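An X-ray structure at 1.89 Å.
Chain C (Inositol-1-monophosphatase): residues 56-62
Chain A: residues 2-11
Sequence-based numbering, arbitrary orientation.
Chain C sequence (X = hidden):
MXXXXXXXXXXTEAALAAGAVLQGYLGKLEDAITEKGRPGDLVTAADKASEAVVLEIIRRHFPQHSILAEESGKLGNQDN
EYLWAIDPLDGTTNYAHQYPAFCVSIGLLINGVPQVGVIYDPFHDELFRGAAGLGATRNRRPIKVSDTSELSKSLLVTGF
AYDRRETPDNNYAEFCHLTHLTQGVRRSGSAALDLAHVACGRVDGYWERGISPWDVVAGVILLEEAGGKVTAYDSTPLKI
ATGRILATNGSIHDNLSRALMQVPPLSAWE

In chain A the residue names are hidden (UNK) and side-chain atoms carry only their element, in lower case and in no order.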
# COMPACT_ATOMS: atom_id res chain seq x y z
N GLU C 56 18.69 -12.48 17.15
CA GLU C 56 19.43 -11.37 17.75
C GLU C 56 18.51 -10.50 18.60
O GLU C 56 18.88 -10.09 19.70
CB GLU C 56 20.13 -10.54 16.66
CG GLU C 56 21.15 -9.52 17.18
CD GLU C 56 20.53 -8.18 17.61
OE1 GLU C 56 19.49 -7.79 17.04
OE2 GLU C 56 21.10 -7.52 18.51
N ILE C 57 17.30 -10.23 18.10
CA ILE C 57 16.37 -9.38 18.83
C ILE C 57 15.87 -10.06 20.10
O ILE C 57 15.91 -9.48 21.18
CB ILE C 57 15.20 -8.98 17.91
CG1 ILE C 57 15.71 -8.11 16.76
CG2 ILE C 57 14.13 -8.26 18.72
CD1 ILE C 57 14.67 -7.87 15.65
N ILE C 58 15.42 -11.32 19.98
CA ILE C 58 14.83 -11.98 21.14
C ILE C 58 15.87 -12.15 22.23
O ILE C 58 15.60 -11.93 23.42
CB ILE C 58 14.22 -13.33 20.73
CG1 ILE C 58 13.10 -13.12 19.71
CG2 ILE C 58 13.70 -14.09 21.96
CD1 ILE C 58 11.87 -12.49 20.29
N ARG C 59 17.09 -12.54 21.85
CA ARG C 59 18.12 -12.81 22.84
C ARG C 59 18.70 -11.54 23.43
O ARG C 59 19.21 -11.56 24.56
CB ARG C 59 19.21 -13.67 22.23
CG ARG C 59 18.73 -15.10 21.94
CD ARG C 59 19.87 -16.07 21.78
NE ARG C 59 20.91 -15.89 22.81
CZ ARG C 59 20.75 -16.01 24.13
NH1 ARG C 59 19.58 -16.32 24.67
NH2 ARG C 59 21.80 -15.80 24.94
N ARG C 60 18.65 -10.42 22.70
CA ARG C 60 19.11 -9.15 23.27
C ARG C 60 18.11 -8.61 24.29
O ARG C 60 18.50 -8.06 25.32
CB ARG C 60 19.34 -8.13 22.16
CG ARG C 60 19.64 -6.73 22.68
CD ARG C 60 20.16 -5.80 21.59
NE ARG C 60 19.55 -6.07 20.30
CZ ARG C 60 18.35 -5.63 19.95
NH1 ARG C 60 17.63 -4.91 20.81
NH2 ARG C 60 17.86 -5.91 18.76
N HIS C 61 16.81 -8.75 24.02
CA HIS C 61 15.80 -8.29 24.97
C HIS C 61 15.57 -9.29 26.10
O HIS C 61 15.30 -8.89 27.23
CB HIS C 61 14.47 -8.02 24.25
CG HIS C 61 14.49 -6.81 23.37
ND1 HIS C 61 14.21 -5.55 23.85
CD2 HIS C 61 14.73 -6.66 22.05
CE1 HIS C 61 14.29 -4.67 22.86
NE2 HIS C 61 14.60 -5.32 21.75
N PHE C 62 15.66 -10.59 25.81
CA PHE C 62 15.36 -11.63 26.79
C PHE C 62 16.49 -12.65 26.83
O PHE C 62 16.33 -13.80 26.41
CB PHE C 62 14.02 -12.30 26.48
CG PHE C 62 12.89 -11.33 26.24
CD1 PHE C 62 12.44 -10.50 27.25
CD2 PHE C 62 12.26 -11.26 25.00
CE1 PHE C 62 11.40 -9.61 27.04
CE2 PHE C 62 11.22 -10.37 24.78
CZ PHE C 62 10.78 -9.55 25.80
N UNK A 2 23.11 -2.14 19.89
CA UNK A 2 22.71 -3.05 20.96
C UNK A 2 22.09 -2.27 22.12
O UNK A 2 20.89 -2.40 22.38
o UNK A 2 24.23 -4.85 20.42
c UNK A 2 23.87 -3.92 21.45
c UNK A 2 23.46 -4.68 22.72
N UNK A 3 22.90 -1.51 22.86
CA UNK A 3 22.31 -0.66 23.89
C UNK A 3 21.33 0.32 23.25
O UNK A 3 20.15 0.37 23.62
c UNK A 3 23.42 0.08 24.64
c UNK A 3 23.00 0.56 26.02
n UNK A 3 23.97 0.90 26.85
o UNK A 3 21.80 0.65 26.31
N UNK A 4 21.79 1.04 22.22
CA UNK A 4 20.92 1.95 21.49
C UNK A 4 19.90 1.20 20.65
O UNK A 4 18.79 1.70 20.40
c UNK A 4 21.75 2.89 20.62
c UNK A 4 21.68 4.66 22.39
c UNK A 4 22.58 3.86 21.46
c UNK A 4 23.43 4.78 20.58
N UNK A 5 20.26 0.00 20.17
CA UNK A 5 19.33 -0.81 19.39
C UNK A 5 18.11 -1.19 20.21
O UNK A 5 16.99 -1.22 19.69
c UNK A 5 19.20 -2.91 17.95
c UNK A 5 19.02 -2.27 16.59
o UNK A 5 19.99 -1.98 15.90
n UNK A 5 17.77 -2.05 16.20
c UNK A 5 20.04 -2.06 18.87
N UNK A 6 18.30 -1.48 21.50
CA UNK A 6 17.16 -1.77 22.36
C UNK A 6 16.24 -0.56 22.48
O UNK A 6 15.01 -0.70 22.39
c UNK A 6 16.51 -2.35 24.73
o UNK A 6 18.34 -3.45 23.63
c UNK A 6 17.67 -2.20 23.74
N UNK A 7 16.81 0.63 22.64
CA UNK A 7 16.00 1.85 22.67
C UNK A 7 15.27 2.04 21.35
O UNK A 7 14.08 2.38 21.33
c UNK A 7 16.88 3.07 22.95
c UNK A 7 16.95 2.43 25.36
c UNK A 7 19.44 3.57 25.68
c UNK A 7 18.81 3.60 24.45
c UNK A 7 17.56 3.03 24.28
c UNK A 7 17.58 2.39 26.60
c UNK A 7 18.83 2.96 26.76
N UNK A 8 15.97 1.81 20.24
CA UNK A 8 15.39 2.01 18.92
C UNK A 8 14.26 1.02 18.64
O UNK A 8 13.25 1.37 18.01
c UNK A 8 17.22 1.76 15.46
c UNK A 8 16.05 2.01 16.40
c UNK A 8 15.44 3.38 16.16
c UNK A 8 16.49 1.90 17.86
N UNK A 9 14.42 -0.23 19.09
CA UNK A 9 13.37 -1.23 18.92
C UNK A 9 12.08 -0.77 19.59
O UNK A 9 10.99 -0.92 19.02
o UNK A 9 15.49 -4.21 19.22
c UNK A 9 13.80 -2.58 19.50
c UNK A 9 14.88 -3.26 18.68
o UNK A 9 15.10 -2.87 17.52
N UNK A 10 12.18 -0.25 20.81
CA UNK A 10 10.98 0.11 21.56
C UNK A 10 10.36 1.39 21.00
O UNK A 10 9.14 1.51 20.90
c UNK A 10 10.80 -2.20 23.30
c UNK A 10 10.10 0.80 23.81
c UNK A 10 11.74 -1.08 23.63
c UNK A 10 11.31 0.26 23.06
N UNK A 11 11.20 2.36 20.63
CA UNK A 11 10.66 3.57 20.02
C UNK A 11 9.94 3.26 18.71
O UNK A 11 8.94 3.90 18.39
c UNK A 11 11.79 4.58 19.78

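Position 2 carries one carbon bearing one oxygen and one carbon, a beta-branched hydroxyl pattern. Its methyl and its backbone oxygen both face the side chain of Arg60(C). This is Thr2(A), poorly ordered: Thr2(A) CG2 lies 3.7 Å from Arg60(C) CD, and Thr2(A) O is 3.6 Å from Arg60(C) CD.

Position 3 has two carbons, the second holding an oxygen and a nitrogen: a short amide. Its CA-to-CB bond points away from chain C, and it touches nothing there. It is Asn3(A).

Position 4 shows four carbons forked at the second, out of reach of the partner helix; this is Leu4(A).

At position 5, three carbons end in an oxygen and a nitrogen, an amide one methylene longer. Its second carbon sits over one face of the Arg60(C) guanidinium, and the residue is Gln5(A): CG is 3.4 Å from NH2 of Arg60(C).

Position 6 repeats the pattern of one carbon with an oxygen and a methyl. The oxygen accepts from the guanidinium edge, while the methyl meets the imidazole of His61(C). It is Thr6(A), with OG1 3.3 Å from Arg60(C) NH1 and CG2 3.7 Å from His61(C) CE1.

Position 7, one carbon and a six-carbon ring without oxygen, directs its CA-to-CB bond away and is buried elsewhere: Phe7(A). Position 8, four carbons forked at the second, is also beyond contact: Leu8(A).

Position 9 has two carbons, the second carrying two oxygens, a short carboxylate on a CA-to-CB bond that points toward chain C. One oxygen meets both Arg60(C) and His61(C). This is Asp9(A); its OD2 lies 2.8 Å from NH1 and 3.0 Å from NH2 of Arg60(C), and 2.9 Å from NE2 of His61(C).

Position 10 forks at the first of four carbons, with one arm two carbons long, and the end of that arm nears the His61(C) ring. It is Ile10(A), whose CD1 comes 4.3 Å from His61(C) CE1. Position 11, a single carbon out of reach, is Ala11(A).

The rule here is a buried acid serving two neighbouring donors. The helix axes cross at 106° and approach to 10.9 Å at their closest, and the gap is bridged by the Arg60(C) and His61(C) side chains meeting shorter ones on chain A. Asp9(A) OD2 takes a salt bridge from Arg60(C) and a hydrogen bond from His61(C), both reaching it near the planes of their groups. Arg60(C) and Asp9(A) are also braced within their own helices: Arg60(C) NE bonds Glu56(C) OE2 at 2.8 Å, and Gln5(A) NE2 donates to Asp9(A) OD1 at 3.1 Å. The carboxylate thus splits its work, one oxygen for the partner chain and the other for its own helix.

Chain A (2-11) TNLQTFLDIA
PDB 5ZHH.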